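Local coordinates for 3,4-dihydroxybenzoate decarboxylase (Enterobacter cloacae, PDB 5NY5), which catalyses the decarboxylation of 3,4-dihydroxybenzoate and, in reverse, the para-carboxylation of catechols, as a UbiD-family enzyme dependent on prenylated FMN, at residues C173-D178 with D278-T283; P142-P147 with A286-P291; E266-P271 with K305-T310; F149-V154 with I316-V321. All coordinates share one frame; numbering follows the deposited sequence.

All four contacts lie in the rift-related domain. Contacts 1 and 2 have centres about 12 Å apart and share a polar seam: Thr283 OG1 lies 2.7 Å from Ile143 O, and Thr281 OG1 lies 2.8 Å from Ala145 O, both probable hydrogen bonds. Contact 2 meets contact 4 where Met287 SE comes 3.5 Å from Cys150 SG, next to Arg171, a residue that binds prenylated FMN. Contact 1 reaches contact 3 through Asp178 O, 3.1 Å from Val306 N. Contacts 3 and 4 do not touch, their nearest atoms being about 7 Å apart. Contacts 2 and 4 border the prenylated FMN site, which carries no bound cofactor in this model, whereas contact 3 is sheet framework away from it.

Contact 1 (C173-D178 with D278-T283); sequences CVQERD and DQHTNT
Gln175 and Gln279 meet through their side-chain amides, and this is the more enclosed part of the contact. Gln279 NE2 donates to Gln175 OE1 at 3.0 Å, with 158° at the hydrogen. Gln175 OE1 lies close to the amide plane of Gln279, whereas Gln279 NE2 stands well above the carbonyl plane of Gln175, the two amide planes being turned 52° apart. The chain of Gln279 extends beyond CG to span the gap, and its CG also approaches Gln175 OE1, at 3.3 Å. The other end of the Gln175 amide is held too, because NE2 bonds to Ser181 OG and Glu277 O, which fixes how the buried amide is rotated. The side nearer solvent is looser. There the exposed His280 ring presents NE2 to Glu176 OE2 at 2.9 Å, a weak bond bent to 129°; OE2 lies in the ring plane at its edge, while the carboxylate plane stands steeply to the ring. Gln175 O is 3.0 Å from His280 NE2, but at an angle too poor for a bond. The pairing ties residues 175-176, a few positions past cofactor-binding Arg171, to the loop before strand 285-288 in the rift-related, FMN-binding-type domain of UbiD enzymes.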
loop_
_atom_site.group_PDB
_atom_site.type_symbol
_atom_site.label_atom_id
_atom_site.label_comp_id
_atom_site.label_asym_id
_atom_site.label_seq_id
_atom_site.Cartn_x
_atom_site.Cartn_y
_atom_site.Cartn_z
ATOM N N CYS A 173 23.615 -7.451 -40.364
ATOM C CA CYS A 173 24.842 -8.132 -39.980
ATOM C C CYS A 173 25.421 -8.853 -41.190
ATOM O O CYS A 173 24.696 -9.545 -41.911
ATOM C CB CYS A 173 24.579 -9.123 -38.844
ATOM S SG CYS A 173 26.039 -10.008 -38.263
ATOM N N VAL A 174 26.723 -8.686 -41.409
ATOM C CA VAL A 174 27.385 -9.320 -42.542
ATOM C C VAL A 174 27.554 -10.804 -42.250
ATOM O O VAL A 174 28.142 -11.188 -41.232
ATOM C CB VAL A 174 28.734 -8.652 -42.833
ATOM C CG1 VAL A 174 29.458 -9.383 -43.947
ATOM C CG2 VAL A 174 28.534 -7.190 -43.187
ATOM N N GLN A 175 27.043 -11.647 -43.143
ATOM C CA GLN A 175 27.089 -13.093 -42.975
ATOM C C GLN A 175 28.024 -13.774 -43.961
ATOM O O GLN A 175 28.877 -14.569 -43.558
ATOM C CB GLN A 175 25.678 -13.682 -43.109
ATOM C CG GLN A 175 24.664 -13.101 -42.136
ATOM C CD GLN A 175 24.965 -13.449 -40.689
ATOM O OE1 GLN A 175 25.752 -14.351 -40.404
ATOM N NE2 GLN A 175 24.335 -12.732 -39.768
ATOM N N GLU A 176 27.879 -13.485 -45.253
ATOM C CA GLU A 176 28.724 -14.097 -46.270
ATOM C C GLU A 176 29.289 -13.034 -47.201
ATOM O O GLU A 176 29.095 -11.836 -46.972
ATOM C CB GLU A 176 27.937 -15.135 -47.072
ATOM C CG GLU A 176 27.251 -16.196 -46.231
ATOM C CD GLU A 176 28.226 -17.159 -45.589
ATOM O OE1 GLU A 176 29.400 -17.198 -46.011
ATOM O OE2 GLU A 176 27.816 -17.883 -44.659
ATOM N N ARG A 177 29.990 -13.462 -48.254
ATOM C CA ARG A 177 30.475 -12.516 -49.252
ATOM C C ARG A 177 29.336 -11.830 -49.991
ATOM O O ARG A 177 29.531 -10.734 -50.528
ATOM C CB ARG A 177 31.387 -13.223 -50.257
ATOM C CG ARG A 177 30.818 -14.523 -50.798
ATOM C CD ARG A 177 31.327 -14.827 -52.197
ATOM N NE ARG A 177 30.536 -14.153 -53.223
ATOM C CZ ARG A 177 30.619 -14.414 -54.523
ATOM N NH1 ARG A 177 29.858 -13.754 -55.386
ATOM N NH2 ARG A 177 31.461 -15.338 -54.962
ATOM N N ASP A 178 28.152 -12.445 -50.029
ATOM C CA ASP A 178 27.026 -11.851 -50.739
ATOM C C ASP A 178 25.720 -11.975 -49.964
ATOM O O ASP A 178 24.645 -11.917 -50.571
ATOM C CB ASP A 178 26.868 -12.485 -52.124
ATOM C CG ASP A 178 26.680 -13.988 -52.060
ATOM O OD1 ASP A 178 26.904 -14.576 -50.983
ATOM O OD2 ASP A 178 26.316 -14.584 -53.094
ATOM N N ASP A 278 24.293 -14.945 -35.007
ATOM C CA ASP A 278 25.666 -15.221 -34.600
ATOM C C ASP A 278 26.185 -16.545 -35.150
ATOM O O ASP A 278 26.968 -17.226 -34.480
ATOM C CB ASP A 278 25.771 -15.206 -33.076
ATOM C CG ASP A 278 24.939 -16.294 -32.426
ATOM O OD1 ASP A 278 23.928 -16.715 -33.028
ATOM O OD2 ASP A 278 25.299 -16.734 -31.315
ATOM N N GLN A 279 25.776 -16.917 -36.366
ATOM C CA GLN A 279 26.144 -18.228 -36.893
ATOM C C GLN A 279 27.653 -18.386 -37.039
ATOM O O GLN A 279 28.180 -19.489 -36.856
ATOM C CB GLN A 279 25.455 -18.470 -38.235
ATOM C CG GLN A 279 25.809 -17.465 -39.313
ATOM C CD GLN A 279 25.495 -17.974 -40.703
ATOM O OE1 GLN A 279 25.247 -19.162 -40.898
ATOM N NE2 GLN A 279 25.498 -17.074 -41.679
ATOM N N HIS A 280 28.365 -17.306 -37.359
ATOM C CA HIS A 280 29.804 -17.379 -37.564
ATOM C C HIS A 280 30.611 -17.034 -36.320
ATOM O O HIS A 280 31.818 -17.296 -36.294
ATOM C CB HIS A 280 30.226 -16.450 -38.711
ATOM C CG HIS A 280 29.668 -16.842 -40.044
ATOM N ND1 HIS A 280 30.105 -17.949 -40.739
ATOM C CD2 HIS A 280 28.715 -16.268 -40.815
ATOM C CE1 HIS A 280 29.442 -18.043 -41.876
ATOM N NE2 HIS A 280 28.592 -17.036 -41.948
ATOM N N THR A 281 29.984 -16.463 -35.293
ATOM C CA THR A 281 30.695 -16.064 -34.086
ATOM C C THR A 281 30.281 -16.834 -32.844
ATOM O O THR A 281 31.120 -17.054 -31.968
ATOM C CB THR A 281 30.497 -14.567 -33.824
ATOM O OG1 THR A 281 29.098 -14.265 -33.817
ATOM C CG2 THR A 281 31.185 -13.746 -34.903
ATOM N N ASN A 282 29.012 -17.235 -32.744
ATOM C CA ASN A 282 28.504 -18.026 -31.621
ATOM C C ASN A 282 28.701 -17.320 -30.284
ATOM O O ASN A 282 28.879 -17.968 -29.249
ATOM C CB ASN A 282 29.142 -19.418 -31.585
ATOM C CG ASN A 282 28.823 -20.237 -32.819
ATOM O OD1 ASN A 282 27.772 -20.067 -33.436
ATOM N ND2 ASN A 282 29.730 -21.133 -33.184
ATOM N N THR A 283 28.671 -15.990 -30.285
ATOM C CA THR A 283 28.758 -15.238 -29.041
ATOM C C THR A 283 27.432 -15.180 -28.297
ATOM O O THR A 283 27.376 -14.592 -27.213
ATOM C CB THR A 283 29.251 -13.812 -29.307
ATOM O OG1 THR A 283 28.329 -13.134 -30.168
ATOM C CG2 THR A 283 30.624 -13.829 -29.956
#

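Contact 2 (P142-P147 with A286-P291); sequences PIDAGP and AMPEFP
Ala145 and Ala286 join the loop ahead of strand 148-157 to strand 285-288, a strand of a two-stranded antiparallel hairpin in the rift-related domain of the UbiD fold. The backbone hydrogen bond comes first: Ala145 N donates to Ala286 O at 3.0 Å, and the 169° angle at the hydrogen makes it nearly straight. A weaker CA-H...O contact reaches the same oxygen, with Asp144 CA 3.5 Å from Ala286 O, so two successive residues of the loop converge on one carbonyl. The backbones are close here, with the CA atoms of Ala145 and Ala286 4.6 Å apart.

Van der Waals packing makes up the rest. The methyl of Ala145 packs against the Ala286 backbone, CB being 3.9 Å from Ala286 CA. The buried Asp144 carboxylate meets carbon here, and its polar need is served within its own loop, where OD2 accepts from Asn140 N. Met287, present as selenomethionine, touches Asp144 only through CG, and the rest of its chain leads off to Arg171, a residue that binds prenylated FMN and is also the salt-bridge partner, outside the two segments, of Glu289. Ala476 of a neighbouring subunit packs on Pro288, placing the contact beside a subunit interface. Across the segments, the side chains of Asp144 and Pro288 cross at about a right angle, with Asp144 OD1 3.5 Å from Pro288 CD.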
loop_
_atom_site.group_PDB
_atom_site.type_symbol
_atom_site.label_atom_id
_atom_site.label_comp_id
_atom_site.label_asym_id
_atom_site.label_seq_id
_atom_site.Cartn_x
_atom_site.Cartn_y
_atom_site.Cartn_z
ATOM N N PRO A 142 33.617 -6.776 -29.040
ATOM C CA PRO A 142 34.164 -8.082 -29.436
ATOM C C PRO A 142 33.164 -9.230 -29.363
ATOM O O PRO A 142 33.437 -10.289 -29.942
ATOM C CB PRO A 142 35.322 -8.292 -28.451
ATOM C CG PRO A 142 35.708 -6.916 -28.034
ATOM C CD PRO A 142 34.441 -6.122 -28.008
ATOM N N ILE A 143 32.028 -9.065 -28.682
ATOM C CA ILE A 143 31.044 -10.137 -28.556
ATOM C C ILE A 143 29.858 -9.944 -29.497
ATOM O O ILE A 143 28.823 -10.599 -29.323
ATOM C CB ILE A 143 30.561 -10.285 -27.105
ATOM C CG1 ILE A 143 29.733 -9.070 -26.692
ATOM C CG2 ILE A 143 31.741 -10.478 -26.165
ATOM C CD1 ILE A 143 29.082 -9.209 -25.336
ATOM N N ASP A 144 29.979 -9.062 -30.485
ATOM C CA ASP A 144 28.908 -8.875 -31.451
ATOM C C ASP A 144 28.764 -10.108 -32.338
ATOM O O ASP A 144 29.688 -10.911 -32.490
ATOM C CB ASP A 144 29.172 -7.639 -32.312
ATOM C CG ASP A 144 28.923 -6.344 -31.567
ATOM O OD1 ASP A 144 28.753 -6.386 -30.329
ATOM O OD2 ASP A 144 28.901 -5.279 -32.220
ATOM N N ALA A 145 27.579 -10.251 -32.933
ATOM C CA ALA A 145 27.324 -11.381 -33.817
ATOM C C ALA A 145 28.174 -11.329 -35.078
ATOM O O ALA A 145 28.385 -12.367 -35.712
ATOM C CB ALA A 145 25.846 -11.431 -34.195
ATOM N N GLY A 146 28.664 -10.151 -35.446
ATOM C CA GLY A 146 29.449 -9.974 -36.642
ATOM C C GLY A 146 29.473 -8.512 -37.027
ATOM O O GLY A 146 28.899 -7.664 -36.337
ATOM N N PRO A 147 30.150 -8.184 -38.123
ATOM C CA PRO A 147 30.139 -6.797 -38.602
ATOM C C PRO A 147 28.720 -6.336 -38.898
ATOM O O PRO A 147 27.895 -7.093 -39.408
ATOM C CB PRO A 147 31.002 -6.847 -39.869
ATOM C CG PRO A 147 31.138 -8.299 -40.208
ATOM C CD PRO A 147 31.037 -9.042 -38.921
ATOM N N ALA A 286 23.819 -10.319 -30.228
ATOM C CA ALA A 286 23.727 -9.639 -31.511
ATOM C C ALA A 286 24.523 -8.343 -31.477
ATOM O O ALA A 286 25.572 -8.228 -32.117
ATOM C CB ALA A 286 22.267 -9.355 -31.866
HETATM N N MSE A 287 24.038 -7.377 -30.710
HETATM C CA MSE A 287 24.599 -6.038 -30.706
HETATM C C MSE A 287 24.214 -5.304 -29.429
HETATM O O MSE A 287 23.215 -5.644 -28.800
HETATM C CB MSE A 287 24.093 -5.262 -31.918
HETATM C CG MSE A 287 25.148 -4.503 -32.684
HETATM SE SE MSE A 287 24.308 -3.179 -33.825
HETATM C CE MSE A 287 24.292 -1.670 -32.595
ATOM N N PRO A 288 25.000 -4.303 -29.039
ATOM C CA PRO A 288 24.546 -3.399 -27.978
ATOM C C PRO A 288 23.240 -2.727 -28.375
ATOM O O PRO A 288 23.110 -2.180 -29.472
ATOM C CB PRO A 288 25.691 -2.389 -27.858
ATOM C CG PRO A 288 26.881 -3.114 -28.365
ATOM C CD PRO A 288 26.389 -4.029 -29.442
ATOM N N GLU A 289 22.266 -2.778 -27.475
ATOM C CA GLU A 289 20.962 -2.181 -27.708
ATOM C C GLU A 289 20.885 -0.806 -27.056
ATOM O O GLU A 289 21.750 -0.408 -26.275
ATOM C CB GLU A 289 19.852 -3.093 -27.178
ATOM C CG GLU A 289 19.866 -4.499 -27.756
ATOM C CD GLU A 289 19.511 -4.537 -29.230
ATOM O OE1 GLU A 289 19.793 -5.564 -29.880
ATOM O OE2 GLU A 289 18.947 -3.546 -29.739
ATOM N N PHE A 290 19.820 -0.076 -27.387
ATOM C CA PHE A 290 19.674 1.273 -26.859
ATOM C C PHE A 290 19.543 1.353 -25.335
ATOM O O PHE A 290 19.999 2.366 -24.776
ATOM C CB PHE A 290 18.491 1.978 -27.549
ATOM C CG PHE A 290 17.138 1.476 -27.132
ATOM C CD1 PHE A 290 16.468 2.057 -26.069
ATOM C CD2 PHE A 290 16.527 0.439 -27.814
ATOM C CE1 PHE A 290 15.224 1.604 -25.683
ATOM C CE2 PHE A 290 15.280 -0.017 -27.433
ATOM C CZ PHE A 290 14.630 0.567 -26.367
ATOM N N PRO A 291 18.961 0.384 -24.613
ATOM C CA PRO A 291 18.951 0.502 -23.145
ATOM C C PRO A 291 20.334 0.449 -22.518
ATOM O O PRO A 291 20.494 0.905 -21.379
ATOM C CB PRO A 291 18.089 -0.687 -22.698
ATOM C CG PRO A 291 17.272 -1.023 -23.872
ATOM C CD PRO A 291 18.173 -0.787 -25.037
#

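Contact 3 (E266-P271 with K305-T310); sequences EGELLP and KVKAVT
Leu270 CG is anti to its carbonyl carbon (chi1 -53°), a torsion that sets it 3.7 Å from Lys305 CB. Beyond that CB the lysine chain starts with CG anti to its backbone N and bends at chi2. In Val306, CG2 likewise takes the place anti to the backbone N and lies 3.2 Å from Glu266 O. These groups flank an antiparallel pair of strands in the sheet of the rift-related domain, running at 158° to each other and interrupted by a classic beta bulge.

The evidence for the bulge is the doubled acceptor. Glu266 O takes both Lys307 N, at 2.6 Å, and Ala308 N, at 3.1 Å, so two residues face one. The psi of Lys307, -34°, is the helix-like turn expected at the first bulge position. On one side of the bulge Glu266 N returns a bond to Ala308 O; on the other, Glu268 and Lys305 form a hydrogen-bonded pair through N and O of each. Between them Gly267 and Val306 are a non-hydrogen-bonded pair whose CA atoms come to 3.7 Å, close backbone packing.

The polar ends mostly look elsewhere. The Glu266 carboxylate accepts from the backbone of Val251 and Ala252, and Lys305 NZ forms a salt bridge with Glu179. Glu268 and Lys307 slant across each other without their charged atoms touching: Glu268 OE2 lies 3.9 Å from Lys307 CE, and 4.7 Å from Lys307 NZ.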
loop_
_atom_site.group_PDB
_atom_site.type_symbol
_atom_site.label_atom_id
_atom_site.label_comp_id
_atom_site.label_asym_id
_atom_site.label_seq_id
_atom_site.Cartn_x
_atom_site.Cartn_y
_atom_site.Cartn_z
ATOM N N GLU A 266 22.032 -3.140 -53.074
ATOM C CA GLU A 266 20.859 -3.667 -53.761
ATOM C C GLU A 266 20.811 -5.174 -53.552
ATOM O O GLU A 266 21.739 -5.889 -53.944
ATOM C CB GLU A 266 20.896 -3.333 -55.251
ATOM C CG GLU A 266 20.820 -1.849 -55.561
ATOM C CD GLU A 266 20.813 -1.568 -57.050
ATOM O OE1 GLU A 266 20.742 -2.534 -57.839
ATOM O OE2 GLU A 266 20.879 -0.382 -57.432
ATOM N N GLY A 267 19.734 -5.653 -52.935
ATOM C CA GLY A 267 19.608 -7.064 -52.649
ATOM C C GLY A 267 18.159 -7.498 -52.647
ATOM O O GLY A 267 17.248 -6.713 -52.915
ATOM N N GLU A 268 17.959 -8.775 -52.337
ATOM C CA GLU A 268 16.634 -9.369 -52.269
ATOM C C GLU A 268 16.524 -10.222 -51.015
ATOM O O GLU A 268 17.494 -10.850 -50.584
ATOM C CB GLU A 268 16.337 -10.225 -53.508
ATOM C CG GLU A 268 16.227 -9.434 -54.797
ATOM C CD GLU A 268 16.181 -10.322 -56.021
ATOM O OE1 GLU A 268 16.119 -9.782 -57.146
ATOM O OE2 GLU A 268 16.210 -11.560 -55.860
ATOM N N LEU A 269 15.329 -10.233 -50.432
ATOM C CA LEU A 269 15.036 -11.083 -49.283
ATOM C C LEU A 269 14.644 -12.466 -49.790
ATOM O O LEU A 269 13.584 -12.633 -50.403
ATOM C CB LEU A 269 13.932 -10.464 -48.433
ATOM C CG LEU A 269 14.338 -9.242 -47.606
ATOM C CD1 LEU A 269 13.162 -8.304 -47.408
ATOM C CD2 LEU A 269 14.896 -9.680 -46.263
ATOM N N LEU A 270 15.491 -13.455 -49.537
ATOM C CA LEU A 270 15.275 -14.787 -50.086
ATOM C C LEU A 270 14.195 -15.517 -49.295
ATOM O O LEU A 270 14.282 -15.596 -48.066
ATOM C CB LEU A 270 16.568 -15.589 -50.066
ATOM C CG LEU A 270 17.778 -14.928 -50.722
ATOM C CD1 LEU A 270 18.965 -15.875 -50.718
ATOM C CD2 LEU A 270 17.441 -14.486 -52.136
ATOM N N PRO A 271 13.177 -16.063 -49.957
ATOM C CA PRO A 271 12.098 -16.734 -49.228
ATOM C C PRO A 271 12.534 -18.085 -48.687
ATOM O O PRO A 271 13.396 -18.763 -49.250
ATOM C CB PRO A 271 10.999 -16.898 -50.285
ATOM C CG PRO A 271 11.424 -16.052 -51.448
ATOM C CD PRO A 271 12.910 -16.002 -51.401
ATOM N N LYS A 305 20.181 -11.300 -50.020
ATOM C CA LYS A 305 21.176 -11.688 -51.013
ATOM C C LYS A 305 21.458 -10.467 -51.879
ATOM O O LYS A 305 20.602 -10.046 -52.661
ATOM C CB LYS A 305 20.677 -12.858 -51.855
ATOM C CG LYS A 305 21.733 -13.516 -52.724
ATOM C CD LYS A 305 22.475 -14.602 -51.966
ATOM C CE LYS A 305 23.265 -15.489 -52.913
ATOM N NZ LYS A 305 23.948 -16.606 -52.206
ATOM N N VAL A 306 22.652 -9.892 -51.730
ATOM C CA VAL A 306 22.977 -8.673 -52.456
ATOM C C VAL A 306 23.222 -8.997 -53.921
ATOM O O VAL A 306 23.874 -9.994 -54.260
ATOM C CB VAL A 306 24.191 -7.972 -51.821
ATOM C CG1 VAL A 306 25.366 -8.919 -51.728
ATOM C CG2 VAL A 306 24.571 -6.732 -52.617
ATOM N N LYS A 307 22.672 -8.166 -54.804
ATOM C CA LYS A 307 22.916 -8.280 -56.235
ATOM C C LYS A 307 23.935 -7.274 -56.738
ATOM O O LYS A 307 24.700 -7.587 -57.655
ATOM C CB LYS A 307 21.609 -8.106 -57.013
ATOM C CG LYS A 307 20.561 -9.156 -56.693
ATOM C CD LYS A 307 21.101 -10.552 -56.941
ATOM C CE LYS A 307 20.084 -11.614 -56.565
ATOM N NZ LYS A 307 20.619 -12.987 -56.765
ATOM N N ALA A 308 23.969 -6.080 -56.156
ATOM C CA ALA A 308 24.934 -5.067 -56.548
ATOM C C ALA A 308 25.179 -4.128 -55.379
ATOM O O ALA A 308 24.277 -3.852 -54.586
ATOM C CB ALA A 308 24.456 -4.274 -57.768
ATOM N N VAL A 309 26.415 -3.649 -55.276
ATOM C CA VAL A 309 26.775 -2.586 -54.348
ATOM C C VAL A 309 27.087 -1.345 -55.168
ATOM O O VAL A 309 27.718 -1.430 -56.227
ATOM C CB VAL A 309 27.965 -2.975 -53.451
ATOM C CG1 VAL A 309 28.211 -1.906 -52.401
ATOM C CG2 VAL A 309 27.706 -4.312 -52.791
ATOM N N THR A 310 26.640 -0.192 -54.679
ATOM C CA THR A 310 26.648 1.038 -55.456
ATOM C C THR A 310 27.063 2.189 -54.554
ATOM O O THR A 310 26.456 2.401 -53.501
ATOM C CB THR A 310 25.261 1.280 -56.068
ATOM O OG1 THR A 310 25.158 0.577 -57.313
ATOM C CG2 THR A 310 24.998 2.743 -56.292
#

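Contact 4 (F149-V154 with I316-V321); sequences FCLGLV and ILQTLV
Phe149 and Leu317 stand at about a right angle, and the leucine comes to the rim of the ring, not to a face: Leu317 CD1 lies near the ring plane, 3.9 Å from Phe149 CE1 and 4.0 Å from CD1 of the same ring. Leu317 CG is anti to the backbone N (chi1 -178°), from where CD1 reaches the phenylalanine. Cys150 turns its CB into the other segment, touching Thr319 OG1 at 3.4 Å and Leu320 CD1 at 3.7 Å, while SG lies a little farther from both.

The course of the backbones explains why the contact is packing with no backbone pairing. Strand 148-157 belongs to the antiparallel sheet of the rift-related domain, whereas strand 316-319 is the outermost strand, within this chain, of a smaller mixed sheet, next to strand 70-73 of the N-terminal region. Their local axes run at 105° and approach no closer than 6.1 Å, two strands of different sheets crossing, with no hydrogen bonds between the segments.

Leu151 lies slantwise to Leu320, branch against branch, with the CD2 atoms of Leu151 and Leu320 3.8 Å apart. Its other methyl, CD1, presses on the backbone at Thr319, meeting the carbonyl carbon C at 3.7 Å. Helix 324-346 closes on Leu151 through Glu326 and Leu330. The side chain of Leu151 also sits about 5 Å from that of Ile169, and that of Cys150 about 5 Å from that of Arg171, both of which bind prenylated FMN.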
loop_
_atom_site.group_PDB
_atom_site.type_symbol
_atom_site.label_atom_id
_atom_site.label_comp_id
_atom_site.label_asym_id
_atom_site.label_seq_id
_atom_site.Cartn_x
_atom_site.Cartn_y
_atom_site.Cartn_z
ATOM N N PHE A 149 26.010 -3.061 -40.177
ATOM C CA PHE A 149 25.578 -1.755 -40.654
ATOM C C PHE A 149 24.376 -1.343 -39.817
ATOM O O PHE A 149 23.415 -2.108 -39.695
ATOM C CB PHE A 149 25.201 -1.785 -42.137
ATOM C CG PHE A 149 26.308 -2.238 -43.044
ATOM C CD1 PHE A 149 27.325 -1.371 -43.403
ATOM C CD2 PHE A 149 26.320 -3.523 -43.556
ATOM C CE1 PHE A 149 28.340 -1.785 -44.242
ATOM C CE2 PHE A 149 27.332 -3.942 -44.395
ATOM C CZ PHE A 149 28.342 -3.071 -44.738
ATOM N N CYS A 150 24.429 -0.148 -39.234
ATOM C CA CYS A 150 23.417 0.261 -38.273
ATOM C C CYS A 150 22.523 1.395 -38.750
ATOM O O CYS A 150 21.548 1.716 -38.063
ATOM C CB CYS A 150 24.082 0.666 -36.951
ATOM S SG CYS A 150 24.990 -0.674 -36.163
ATOM N N LEU A 151 22.817 2.006 -39.891
ATOM C CA LEU A 151 22.022 3.112 -40.412
ATOM C C LEU A 151 21.670 2.870 -41.873
ATOM O O LEU A 151 21.881 3.714 -42.747
ATOM C CB LEU A 151 22.755 4.438 -40.227
ATOM C CG LEU A 151 22.914 4.888 -38.773
ATOM C CD1 LEU A 151 23.751 6.153 -38.680
ATOM C CD2 LEU A 151 21.549 5.098 -38.136
ATOM N N GLY A 152 21.121 1.692 -42.154
ATOM C CA GLY A 152 20.666 1.377 -43.490
ATOM C C GLY A 152 19.229 1.795 -43.723
ATOM O O GLY A 152 18.304 1.196 -43.167
ATOM N N LEU A 153 19.031 2.834 -44.528
ATOM C CA LEU A 153 17.691 3.273 -44.904
ATOM C C LEU A 153 17.187 2.361 -46.015
ATOM O O LEU A 153 17.693 2.405 -47.140
ATOM C CB LEU A 153 17.707 4.730 -45.351
ATOM C CG LEU A 153 16.343 5.322 -45.705
ATOM C CD1 LEU A 153 15.555 5.643 -44.450
ATOM C CD2 LEU A 153 16.495 6.552 -46.572
ATOM N N VAL A 154 16.193 1.534 -45.706
ATOM C CA VAL A 154 15.719 0.498 -46.615
ATOM C C VAL A 154 14.473 0.990 -47.335
ATOM O O VAL A 154 13.513 1.440 -46.698
ATOM C CB VAL A 154 15.436 -0.813 -45.863
ATOM C CG1 VAL A 154 14.901 -1.860 -46.820
ATOM C CG2 VAL A 154 16.696 -1.309 -45.179
ATOM N N ILE A 316 31.813 7.497 -48.276
ATOM C CA ILE A 316 31.860 7.529 -46.822
ATOM C C ILE A 316 30.933 6.454 -46.276
ATOM O O ILE A 316 29.771 6.355 -46.687
ATOM C CB ILE A 316 31.462 8.918 -46.299
ATOM C CG1 ILE A 316 32.430 9.982 -46.818
ATOM C CG2 ILE A 316 31.413 8.922 -44.786
ATOM C CD1 ILE A 316 31.963 11.396 -46.566
ATOM N N LEU A 317 31.442 5.639 -45.358
ATOM C CA LEU A 317 30.625 4.649 -44.664
ATOM C C LEU A 317 30.135 5.261 -43.356
ATOM O O LEU A 317 30.932 5.527 -42.452
ATOM C CB LEU A 317 31.417 3.368 -44.413
ATOM C CG LEU A 317 30.645 2.241 -43.727
ATOM C CD1 LEU A 317 29.342 1.974 -44.454
ATOM C CD2 LEU A 317 31.482 0.976 -43.663
ATOM N N GLN A 318 28.830 5.493 -43.259
ATOM C CA GLN A 318 28.222 6.085 -42.074
ATOM C C GLN A 318 27.540 5.010 -41.239
ATOM O O GLN A 318 26.807 4.172 -41.773
ATOM C CB GLN A 318 27.209 7.166 -42.455
ATOM C CG GLN A 318 26.504 7.795 -41.268
ATOM C CD GLN A 318 25.544 8.894 -41.669
ATOM O OE1 GLN A 318 25.178 9.019 -42.835
ATOM N NE2 GLN A 318 25.133 9.700 -40.701
ATOM N N THR A 319 27.785 5.040 -39.934
ATOM C CA THR A 319 27.121 4.160 -38.982
ATOM C C THR A 319 27.080 4.878 -37.638
ATOM O O THR A 319 27.358 6.077 -37.550
ATOM C CB THR A 319 27.829 2.800 -38.911
ATOM O OG1 THR A 319 27.067 1.903 -38.093
ATOM C CG2 THR A 319 29.226 2.949 -38.331
ATOM N N LEU A 320 26.718 4.151 -36.584
ATOM C CA LEU A 320 26.655 4.718 -35.246
ATOM C C LEU A 320 27.463 3.855 -34.289
ATOM O O LEU A 320 27.885 2.744 -34.618
ATOM C CB LEU A 320 25.205 4.860 -34.756
ATOM C CG LEU A 320 24.226 3.686 -34.869
ATOM C CD1 LEU A 320 24.512 2.587 -33.859
ATOM C CD2 LEU A 320 22.795 4.176 -34.721
ATOM N N VAL A 321 27.671 4.385 -33.087
ATOM C CA VAL A 321 28.353 3.685 -32.007
ATOM C C VAL A 321 27.523 3.854 -30.742
ATOM O O VAL A 321 27.071 4.962 -30.438
ATOM C CB VAL A 321 29.783 4.215 -31.790
ATOM C CG1 VAL A 321 30.400 3.605 -30.545
ATOM C CG2 VAL A 321 30.649 3.926 -33.007
#